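Local coordinates for pectinesterase 1 (Solanum lycopersicum, PDB 1XG2), which catalyses, as the C-terminal esterase part of a longer precursor, the hydrolysis of methyl esters in cell-wall pectin, releasing methanol, at residues Gly104-Leu113 and Ile127-Tyr135; Arg32-Tyr42 and Leu55-Thr66. All blocks are in the same frame, centred on the assembly; numbering follows the deposited sequence.

Contact 1. Residues Gly104-Leu113 and Ile127-Tyr135; sequences GPAKDQAVAL and IDAYQDTLY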
loop_
_atom_site.group_PDB
_atom_site.type_symbol
_atom_site.label_atom_id
_atom_site.label_comp_id
_atom_site.label_asym_id
_atom_site.label_seq_id
_atom_site.Cartn_x
_atom_site.Cartn_y
_atom_site.Cartn_z
ATOM N N GLY A 104 9.668 18.792 0.624
ATOM C CA GLY A 104 9.818 19.407 -0.684
ATOM C C GLY A 104 10.489 18.498 -1.691
ATOM O O GLY A 104 11.051 17.467 -1.328
ATOM N N PRO A 105 10.439 18.879 -2.960
ATOM C CA PRO A 105 10.939 18.036 -4.052
ATOM C C PRO A 105 12.446 17.729 -4.002
ATOM O O PRO A 105 12.858 16.624 -4.396
ATOM C CB PRO A 105 10.573 18.825 -5.318
ATOM C CG PRO A 105 10.196 20.166 -4.891
ATOM C CD PRO A 105 9.891 20.156 -3.440
ATOM N N ALA A 106 13.249 18.663 -3.498
ATOM C CA ALA A 106 14.698 18.456 -3.419
ATOM C C ALA A 106 15.103 17.422 -2.350
ATOM O O ALA A 106 16.248 17.003 -2.309
ATOM C CB ALA A 106 15.420 19.795 -3.182
ATOM N N LYS A 107 14.170 16.990 -1.501
ATOM C CA LYS A 107 14.469 15.941 -0.509
ATOM C C LYS A 107 14.102 14.522 -0.960
ATOM O O LYS A 107 14.190 13.569 -0.175
ATOM C CB LYS A 107 13.778 16.275 0.810
ATOM C CG LYS A 107 14.286 17.578 1.469
ATOM C CD LYS A 107 15.757 17.490 1.893
ATOM C CE LYS A 107 16.130 18.610 2.869
ATOM N NZ LYS A 107 17.542 18.541 3.238
ATOM N N ASP A 108 13.679 14.391 -2.217
ATOM C CA ASP A 108 13.290 13.110 -2.813
ATOM C C ASP A 108 12.141 12.464 -2.012
ATOM O O ASP A 108 11.232 13.175 -1.566
ATOM C CB ASP A 108 14.508 12.184 -2.974
ATOM C CG ASP A 108 15.566 12.772 -3.899
ATOM O OD1 ASP A 108 15.231 13.650 -4.713
ATOM O OD2 ASP A 108 16.753 12.413 -3.864
ATOM N N GLN A 109 12.161 11.144 -1.829
ATOM C CA GLN A 109 11.032 10.458 -1.176
ATOM C C GLN A 109 10.754 11.002 0.222
ATOM O O GLN A 109 11.621 10.974 1.116
ATOM C CB GLN A 109 11.261 8.947 -1.089
ATOM C CG GLN A 109 11.456 8.270 -2.436
ATOM C CD GLN A 109 12.914 7.950 -2.756
ATOM O OE1 GLN A 109 13.815 8.735 -2.429
ATOM N NE2 GLN A 109 13.148 6.819 -3.374
ATOM N N ALA A 110 9.527 11.484 0.416
ATOM C CA ALA A 110 9.118 12.044 1.688
ATOM C C ALA A 110 7.588 11.882 1.825
ATOM O O ALA A 110 6.826 12.674 1.290
ATOM C CB ALA A 110 9.529 13.503 1.759
ATOM N N VAL A 111 7.186 10.835 2.536
ATOM C CA VAL A 111 5.805 10.364 2.599
ATOM C C VAL A 111 4.992 11.200 3.577
ATOM O O VAL A 111 5.455 11.497 4.689
ATOM C CB VAL A 111 5.765 8.872 3.034
ATOM C CG1 VAL A 111 4.288 8.377 3.232
ATOM C CG2 VAL A 111 6.503 8.001 2.042
ATOM N N ALA A 112 3.787 11.594 3.161
ATOM C CA ALA A 112 2.826 12.183 4.082
ATOM C C ALA A 112 2.128 11.086 4.885
ATOM O O ALA A 112 2.309 10.979 6.105
ATOM C CB ALA A 112 1.823 13.048 3.343
ATOM N N LEU A 113 1.372 10.243 4.198
ATOM C CA LEU A 113 0.637 9.159 4.832
ATOM C C LEU A 113 1.092 7.791 4.337
ATOM O O LEU A 113 1.130 7.539 3.133
ATOM C CB LEU A 113 -0.854 9.312 4.538
ATOM C CG LEU A 113 -1.799 8.228 5.061
ATOM C CD1 LEU A 113 -1.883 8.244 6.575
ATOM C CD2 LEU A 113 -3.168 8.429 4.435
ATOM N N ILE A 127 -4.119 14.843 1.534
ATOM C CA ILE A 127 -2.794 14.256 1.714
ATOM C C ILE A 127 -1.861 15.011 0.797
ATOM O O ILE A 127 -2.040 14.999 -0.396
ATOM C CB ILE A 127 -2.816 12.748 1.398
ATOM C CG1 ILE A 127 -4.045 12.056 2.041
ATOM C CG2 ILE A 127 -1.535 12.098 1.845
ATOM C CD1 ILE A 127 -4.140 12.138 3.547
ATOM N N ASP A 128 -0.851 15.662 1.365
ATOM C CA ASP A 128 -0.094 16.704 0.672
ATOM C C ASP A 128 1.409 16.486 0.851
ATOM O O ASP A 128 1.904 16.500 1.962
ATOM C CB ASP A 128 -0.524 18.074 1.232
ATOM C CG ASP A 128 0.378 19.226 0.788
ATOM O OD1 ASP A 128 0.035 20.392 1.082
ATOM O OD2 ASP A 128 1.446 19.083 0.171
ATOM N N ALA A 129 2.098 16.230 -0.252
ATOM C CA ALA A 129 3.557 16.222 -0.314
ATOM C C ALA A 129 3.996 16.363 -1.785
ATOM O O ALA A 129 3.251 16.886 -2.611
ATOM C CB ALA A 129 4.113 14.957 0.318
ATOM N N TYR A 130 5.187 15.889 -2.103
ATOM C CA TYR A 130 5.722 15.939 -3.460
ATOM C C TYR A 130 6.000 14.524 -3.952
ATOM O O TYR A 130 5.087 13.882 -4.468
ATOM C CB TYR A 130 6.965 16.843 -3.521
ATOM C CG TYR A 130 6.614 18.300 -3.438
ATOM C CD1 TYR A 130 6.300 18.879 -2.216
ATOM C CD2 TYR A 130 6.526 19.085 -4.581
ATOM C CE1 TYR A 130 5.961 20.205 -2.126
ATOM C CE2 TYR A 130 6.169 20.413 -4.495
ATOM C CZ TYR A 130 5.889 20.962 -3.269
ATOM O OH TYR A 130 5.542 22.280 -3.168
ATOM N N GLN A 131 7.229 14.030 -3.797
ATOM C CA GLN A 131 7.550 12.677 -4.234
ATOM C C GLN A 131 7.088 11.682 -3.167
ATOM O O GLN A 131 7.405 11.851 -2.000
ATOM C CB GLN A 131 9.060 12.525 -4.521
ATOM C CG GLN A 131 9.504 11.083 -4.833
ATOM C CD GLN A 131 10.872 11.000 -5.492
ATOM O OE1 GLN A 131 11.611 11.994 -5.542
ATOM N NE2 GLN A 131 11.218 9.817 -5.993
ATOM N N ASP A 132 6.316 10.670 -3.577
ATOM C CA ASP A 132 5.868 9.582 -2.694
ATOM C C ASP A 132 4.882 10.052 -1.607
ATOM O O ASP A 132 4.918 9.576 -0.479
ATOM C CB ASP A 132 7.043 8.878 -2.010
ATOM C CG ASP A 132 7.807 7.959 -2.927
ATOM O OD1 ASP A 132 7.669 8.072 -4.159
ATOM O OD2 ASP A 132 8.593 7.077 -2.480
ATOM N N THR A 133 4.001 10.975 -1.946
ATOM C CA THR A 133 3.029 11.499 -0.981
ATOM C C THR A 133 2.289 10.433 -0.175
ATOM O O THR A 133 2.230 10.518 1.045
ATOM C CB THR A 133 1.981 12.328 -1.740
ATOM O OG1 THR A 133 2.598 13.490 -2.297
ATOM C CG2 THR A 133 0.927 12.861 -0.790
ATOM N N LEU A 134 1.724 9.445 -0.881
ATOM C CA LEU A 134 0.819 8.464 -0.288
ATOM C C LEU A 134 1.327 7.056 -0.529
ATOM O O LEU A 134 1.290 6.544 -1.653
ATOM C CB LEU A 134 -0.601 8.619 -0.855
ATOM C CG LEU A 134 -1.622 7.574 -0.399
ATOM C CD1 LEU A 134 -1.768 7.629 1.115
ATOM C CD2 LEU A 134 -2.966 7.774 -1.076
ATOM N N TYR A 135 1.811 6.446 0.546
ATOM C CA TYR A 135 2.301 5.078 0.549
ATOM C C TYR A 135 1.167 4.152 0.970
ATOM O O TYR A 135 1.014 3.836 2.157
ATOM C CB TYR A 135 3.476 4.967 1.541
ATOM C CG TYR A 135 4.453 3.828 1.337
ATOM C CD1 TYR A 135 4.188 2.767 0.485
ATOM C CD2 TYR A 135 5.682 3.848 1.998
ATOM C CE1 TYR A 135 5.113 1.740 0.305
ATOM C CE2 TYR A 135 6.604 2.845 1.828
ATOM C CZ TYR A 135 6.329 1.793 0.990
ATOM O OH TYR A 135 7.281 0.810 0.849
HETATM O O HOH W 1 9.583 15.124 -1.942
HETATM O O HOH W 2 11.407 14.820 -5.641
HETATM O O HOH W 3 13.867 12.276 -6.980
HETATM O O HOH W 4 7.300 14.639 -0.538
#

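Contact 2. Residues Arg32-Tyr42 and Leu55-Thr66; sequences RYVIYVKRGTY and LMIVGDGMYATT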
loop_
_atom_site.group_PDB
_atom_site.type_symbol
_atom_site.label_atom_id
_atom_site.label_comp_id
_atom_site.label_asym_id
_atom_site.label_seq_id
_atom_site.Cartn_x
_atom_site.Cartn_y
_atom_site.Cartn_z
ATOM N N ARG A 32 -15.493 0.723 17.218
ATOM C CA ARG A 32 -14.829 1.921 16.745
ATOM C C ARG A 32 -14.594 2.884 17.883
ATOM O O ARG A 32 -15.516 3.240 18.603
ATOM C CB ARG A 32 -15.690 2.584 15.682
ATOM C CG ARG A 32 -15.000 3.717 14.949
ATOM C CD ARG A 32 -15.955 4.807 14.492
ATOM N NE ARG A 32 -16.167 4.808 13.048
ATOM C CZ ARG A 32 -17.126 5.484 12.422
ATOM N NH1 ARG A 32 -18.020 6.201 13.098
ATOM N NH2 ARG A 32 -17.193 5.444 11.104
ATOM N N TYR A 33 -13.346 3.305 18.027
ATOM C CA TYR A 33 -12.931 4.264 19.038
ATOM C C TYR A 33 -12.495 5.541 18.313
ATOM O O TYR A 33 -11.684 5.472 17.412
ATOM C CB TYR A 33 -11.754 3.693 19.821
ATOM C CG TYR A 33 -11.271 4.569 20.959
ATOM C CD1 TYR A 33 -11.766 4.413 22.256
ATOM C CD2 TYR A 33 -10.289 5.526 20.749
ATOM C CE1 TYR A 33 -11.310 5.214 23.301
ATOM C CE2 TYR A 33 -9.831 6.325 21.772
ATOM C CZ TYR A 33 -10.335 6.163 23.053
ATOM O OH TYR A 33 -9.842 6.970 24.066
ATOM N N VAL A 34 -13.019 6.692 18.730
ATOM C CA VAL A 34 -12.869 7.936 17.985
ATOM C C VAL A 34 -12.008 8.958 18.721
ATOM O O VAL A 34 -12.322 9.346 19.863
ATOM C CB VAL A 34 -14.240 8.564 17.693
ATOM C CG1 VAL A 34 -14.086 9.831 16.817
ATOM C CG2 VAL A 34 -15.158 7.574 17.016
ATOM N N ILE A 35 -10.925 9.383 18.072
ATOM C CA ILE A 35 -10.096 10.516 18.511
ATOM C C ILE A 35 -10.415 11.717 17.628
ATOM O O ILE A 35 -10.224 11.648 16.422
ATOM C CB ILE A 35 -8.595 10.165 18.376
ATOM C CG1 ILE A 35 -8.233 8.974 19.266
ATOM C CG2 ILE A 35 -7.721 11.366 18.734
ATOM C CD1 ILE A 35 -6.839 8.409 19.021
ATOM N N TYR A 36 -10.891 12.809 18.225
ATOM C CA TYR A 36 -11.202 14.051 17.520
ATOM C C TYR A 36 -10.052 15.025 17.740
ATOM O O TYR A 36 -9.673 15.271 18.867
ATOM C CB TYR A 36 -12.544 14.630 18.017
ATOM C CG TYR A 36 -12.868 16.060 17.589
ATOM C CD1 TYR A 36 -12.695 16.481 16.282
ATOM C CD2 TYR A 36 -13.379 16.985 18.505
ATOM C CE1 TYR A 36 -13.012 17.784 15.886
ATOM C CE2 TYR A 36 -13.697 18.297 18.119
ATOM C CZ TYR A 36 -13.500 18.686 16.806
ATOM O OH TYR A 36 -13.803 19.977 16.403
ATOM N N VAL A 37 -9.496 15.558 16.664
ATOM C CA VAL A 37 -8.388 16.491 16.723
ATOM C C VAL A 37 -8.893 17.861 16.300
ATOM O O VAL A 37 -9.218 18.082 15.127
ATOM C CB VAL A 37 -7.234 16.058 15.782
ATOM C CG1 VAL A 37 -6.024 16.940 15.991
ATOM C CG2 VAL A 37 -6.885 14.587 15.990
ATOM N N LYS A 38 -8.977 18.780 17.258
ATOM C CA LYS A 38 -9.434 20.143 16.989
ATOM C C LYS A 38 -8.489 20.893 16.068
ATOM O O LYS A 38 -7.335 20.492 15.888
ATOM C CB LYS A 38 -9.589 20.920 18.290
ATOM C CG LYS A 38 -10.710 20.440 19.189
ATOM C CD LYS A 38 -11.235 21.623 20.022
ATOM C CE LYS A 38 -12.121 21.185 21.176
ATOM N NZ LYS A 38 -12.602 22.356 21.993
ATOM N N ARG A 39 -8.982 21.988 15.491
ATOM C CA ARG A 39 -8.241 22.747 14.491
ATOM C C ARG A 39 -6.890 23.177 15.026
ATOM O O ARG A 39 -6.727 23.444 16.225
ATOM C CB ARG A 39 -9.036 23.968 13.991
ATOM C CG ARG A 39 -9.239 25.083 15.017
ATOM C CD ARG A 39 -10.288 26.104 14.598
ATOM N NE ARG A 39 -11.608 25.478 14.434
ATOM C CZ ARG A 39 -12.735 26.134 14.138
ATOM N NH1 ARG A 39 -12.734 27.455 13.954
ATOM N NH2 ARG A 39 -13.870 25.460 14.018
ATOM N N GLY A 40 -5.918 23.196 14.125
ATOM C CA GLY A 40 -4.544 23.476 14.478
ATOM C C GLY A 40 -3.610 22.675 13.598
ATOM O O GLY A 40 -4.036 21.767 12.873
ATOM N N THR A 41 -2.336 23.034 13.654
ATOM C CA THR A 41 -1.286 22.323 12.951
ATOM C C THR A 41 -0.427 21.622 13.996
ATOM O O THR A 41 0.082 22.254 14.916
ATOM C CB THR A 41 -0.500 23.307 12.098
ATOM O OG1 THR A 41 -1.347 23.758 11.025
ATOM C CG2 THR A 41 0.674 22.629 11.400
ATOM N N TYR A 42 -0.291 20.306 13.851
ATOM C CA TYR A 42 0.362 19.459 14.839
ATOM C C TYR A 42 1.605 18.897 14.187
ATOM O O TYR A 42 1.524 18.084 13.272
ATOM C CB TYR A 42 -0.586 18.333 15.277
ATOM C CG TYR A 42 -1.861 18.821 15.922
ATOM C CD1 TYR A 42 -2.896 19.354 15.162
ATOM C CD2 TYR A 42 -2.034 18.756 17.307
ATOM C CE1 TYR A 42 -4.065 19.812 15.756
ATOM C CE2 TYR A 42 -3.209 19.218 17.917
ATOM C CZ TYR A 42 -4.214 19.746 17.133
ATOM O OH TYR A 42 -5.369 20.195 17.723
ATOM N N LEU A 55 -9.524 2.218 15.146
ATOM C CA LEU A 55 -9.307 3.586 15.580
ATOM C C LEU A 55 -9.756 4.525 14.474
ATOM O O LEU A 55 -9.355 4.347 13.328
ATOM C CB LEU A 55 -7.821 3.838 15.843
ATOM C CG LEU A 55 -7.364 4.297 17.221
ATOM C CD1 LEU A 55 -5.922 4.801 17.140
ATOM C CD2 LEU A 55 -8.270 5.379 17.799
ATOM N N MET A 56 -10.553 5.526 14.835
ATOM C CA MET A 56 -10.923 6.610 13.941
ATOM C C MET A 56 -10.246 7.896 14.417
ATOM O O MET A 56 -10.401 8.296 15.569
ATOM C CB MET A 56 -12.435 6.796 13.930
ATOM C CG MET A 56 -12.918 7.954 13.057
ATOM S SD MET A 56 -14.696 7.914 12.897
ATOM C CE MET A 56 -14.970 9.093 11.635
ATOM N N ILE A 57 -9.459 8.514 13.543
ATOM C CA ILE A 57 -8.852 9.806 13.826
ATOM C C ILE A 57 -9.581 10.793 12.939
ATOM O O ILE A 57 -9.556 10.677 11.726
ATOM C CB ILE A 57 -7.343 9.792 13.545
ATOM C CG1 ILE A 57 -6.645 8.832 14.516
ATOM C CG2 ILE A 57 -6.749 11.197 13.671
ATOM C CD1 ILE A 57 -5.138 8.740 14.357
ATOM N N VAL A 58 -10.259 11.752 13.556
ATOM C CA VAL A 58 -11.075 12.697 12.812
ATOM C C VAL A 58 -10.718 14.107 13.250
ATOM O O VAL A 58 -10.639 14.376 14.442
ATOM C CB VAL A 58 -12.601 12.384 12.985
ATOM C CG1 VAL A 58 -13.030 12.418 14.428
ATOM C CG2 VAL A 58 -13.453 13.314 12.154
ATOM N N GLY A 59 -10.477 14.987 12.287
ATOM C CA GLY A 59 -10.191 16.378 12.560
ATOM C C GLY A 59 -11.403 17.277 12.380
ATOM O O GLY A 59 -12.543 16.812 12.244
ATOM N N ASP A 60 -11.133 18.576 12.344
ATOM C CA ASP A 60 -12.149 19.619 12.255
ATOM C C ASP A 60 -12.419 20.005 10.800
ATOM O O ASP A 60 -13.086 21.003 10.534
ATOM C CB ASP A 60 -11.646 20.857 13.021
ATOM C CG ASP A 60 -12.560 21.286 14.142
ATOM O OD1 ASP A 60 -13.797 21.143 14.021
ATOM O OD2 ASP A 60 -12.100 21.795 15.197
ATOM N N GLY A 61 -11.909 19.216 9.857
ATOM C CA GLY A 61 -11.945 19.559 8.453
ATOM C C GLY A 61 -10.573 19.465 7.814
ATOM O O GLY A 61 -9.575 19.774 8.453
ATOM N N MET A 62 -10.538 19.073 6.542
ATOM C CA MET A 62 -9.283 18.834 5.839
ATOM C C MET A 62 -8.416 20.082 5.644
ATOM O O MET A 62 -7.236 19.948 5.357
ATOM C CB MET A 62 -9.540 18.201 4.483
ATOM C CG MET A 62 -10.365 19.068 3.519
ATOM S SD MET A 62 -10.289 18.505 1.818
ATOM C CE MET A 62 -10.819 16.866 1.985
ATOM N N TYR A 63 -8.999 21.273 5.778
ATOM C CA TYR A 63 -8.229 22.525 5.728
ATOM C C TYR A 63 -7.853 23.046 7.115
ATOM O O TYR A 63 -6.893 23.802 7.242
ATOM C CB TYR A 63 -8.972 23.615 4.924
ATOM C CG TYR A 63 -9.432 23.150 3.572
ATOM C CD1 TYR A 63 -10.759 23.251 3.193
ATOM C CD2 TYR A 63 -8.539 22.582 2.669
ATOM C CE1 TYR A 63 -11.179 22.808 1.945
ATOM C CE2 TYR A 63 -8.954 22.126 1.437
ATOM C CZ TYR A 63 -10.258 22.247 1.078
ATOM O OH TYR A 63 -10.661 21.794 -0.157
ATOM N N ALA A 64 -8.587 22.613 8.137
ATOM C CA ALA A 64 -8.507 23.136 9.499
ATOM C C ALA A 64 -7.582 22.387 10.472
ATOM O O ALA A 64 -7.025 23.008 11.366
ATOM C CB ALA A 64 -9.908 23.173 10.098
ATOM N N THR A 65 -7.484 21.063 10.332
ATOM C CA THR A 65 -6.622 20.237 11.171
ATOM C C THR A 65 -5.551 19.612 10.301
ATOM O O THR A 65 -5.859 18.919 9.335
ATOM C CB THR A 65 -7.414 19.128 11.909
ATOM O OG1 THR A 65 -8.360 19.706 12.810
ATOM C CG2 THR A 65 -6.505 18.343 12.850
ATOM N N THR A 66 -4.292 19.864 10.646
ATOM C CA THR A 66 -3.156 19.367 9.876
ATOM C C THR A 66 -2.148 18.648 10.789
ATOM O O THR A 66 -1.745 19.193 11.821
ATOM C CB THR A 66 -2.453 20.546 9.197
ATOM O OG1 THR A 66 -3.317 21.147 8.229
ATOM C CG2 THR A 66 -1.281 20.088 8.389
HETATM O O HOH W 5 -15.590 22.927 14.928
HETATM O O HOH W 6 -4.050 24.670 11.330
#

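Contact 1. Residues Gly104-Leu113 and Ile127-Tyr135
Pro105 sets its CD squarely over the Tyr130 ring, 3.7 Å from the centroid and 10° off the ring normal, a CH-pi contact in which the bump of the proline presses on the flat of the tyrosine. Gly104 CA adds an oblique touch near Tyr130 CD1. With an alanine in place of Tyr130, Pro105 would probably lose the surface it rests on, leaving a gap beneath its ring. Gln131 stretches alongside the other segment, CG anti to the backbone N (chi1 173°) and the chain extended, which brings OE1 close to Asp108 CA. Two waters grip Gln131 OE1: water 2, 2.8 Å from it, also donates to Pro105 O, and water 3 also donates to Asp108 OD1. The amide of Gln131 is stacked on that of Gln109, their planes 22° apart, while Gln109 CG lies 3.1 Å from Asp132 OD2. Gln109 probably binds substrate, Gln131 probably stabilises the transition state, and Asp132 is the predicted proton donor, consistent with this packing forming part of the catalytic cleft.

Farther along, Ala112 CB fills a small hollow lined by Ile127 CG2, Ala129 CB and the carbonyl oxygens of Asp128 and Thr133. Leu113 CD2 nestles against both Ile127 CD1 (3.9 Å) and Leu134 CD1 (3.7 Å). Thr133 O takes two donors, Ala112 N at 2.8 Å and the longer Leu113 N, and Tyr135 N returns a bond to Leu113 O (2.9 Å) where the parallel strands begin.

Around these turns, Arg171 forms a cation-pi contact with Tyr130 and a salt bridge with Asp128. Strand 98-101 packs against Ala110, Ile127 and Ala129, and Phe156 of strand 155-157 meets Val111, Asp132 and the Tyr135 ring.

Contact 2. Residues Arg32-Tyr42 and Leu55-Thr66
Ile35 CD1 meets Leu55 CD2 at 3.6 Å, one of the side-chain contacts that pair two successive turns of the right-handed parallel beta-helix. Tyr33 joins them, the edge of its ring near Leu55 CD2, and Val37 CG2 touches Ile57 CG2 farther along the same face. On the face bearing Val34, Tyr36, Met56 and Val58, the CG1 of Val34 packs on Val58 CG1 (3.7 Å); a chi1 of 58° in Val58 sets its CG1 between the backbone N and the carbonyl carbon, reaching across to the neighbouring strand.

The backbones behind these side chains fix their register. Strands 33-37 and 55-59 run parallel with a 22° twist, and Ile35 is bonded through both its N and its O: the N donates to Met56 O (2.8 Å) and the O accepts from Val58 N (2.9 Å). After a turn the pairing resumes with Gly40 and Tyr42, whose N atoms donate to Ala64 O and Thr66 O. At the turn itself Asp60 OD2 receives Arg39 N through its anti lone pair, and a long salt bridge reaches Arg39 NE in the guanidinium plane.

Farther out, helix 18-24 covers Ile35 and Val37, strand 5-7 flanks the first strand, and Ile93 and Gln95 of strand 93-95 touch Met56.

Thr65 is tight against Val37: its CG2 is 3.5 Å from Val37 CG1, and its OG1 donates to Val37 O at 3.0 Å. That same Val37 CG1 lies over one face of the Tyr42 ring, toward its rim, while Tyr42 OH donates to Lys38 O at 2.7 Å from above the carbonyl plane.

Overall arrangement
Both contacts join neighbouring turns of one beta-helix, contact 2 near its N-terminal end and contact 1 farther along, with centres 21 Å apart and nearest atoms about 7 Å apart. They share a parallel sheet: strands 40-43 and 65-69 of contact 2 are followed by strand 98-101 and then by strand 126-128 of contact 1. Contact 2 is regular strand pairing away from the catalytic and substrate-binding positions, whereas contact 1 has loops with the probable catalytic residues. There the side chain of Asp132 comes within about 3 Å of those of Asp153, the predicted nucleophile, and Thr79, which probably binds substrate. Thr114 of the inhibitor chain packs on Tyr135 of contact 1; neither it nor any other chain touches contact 2.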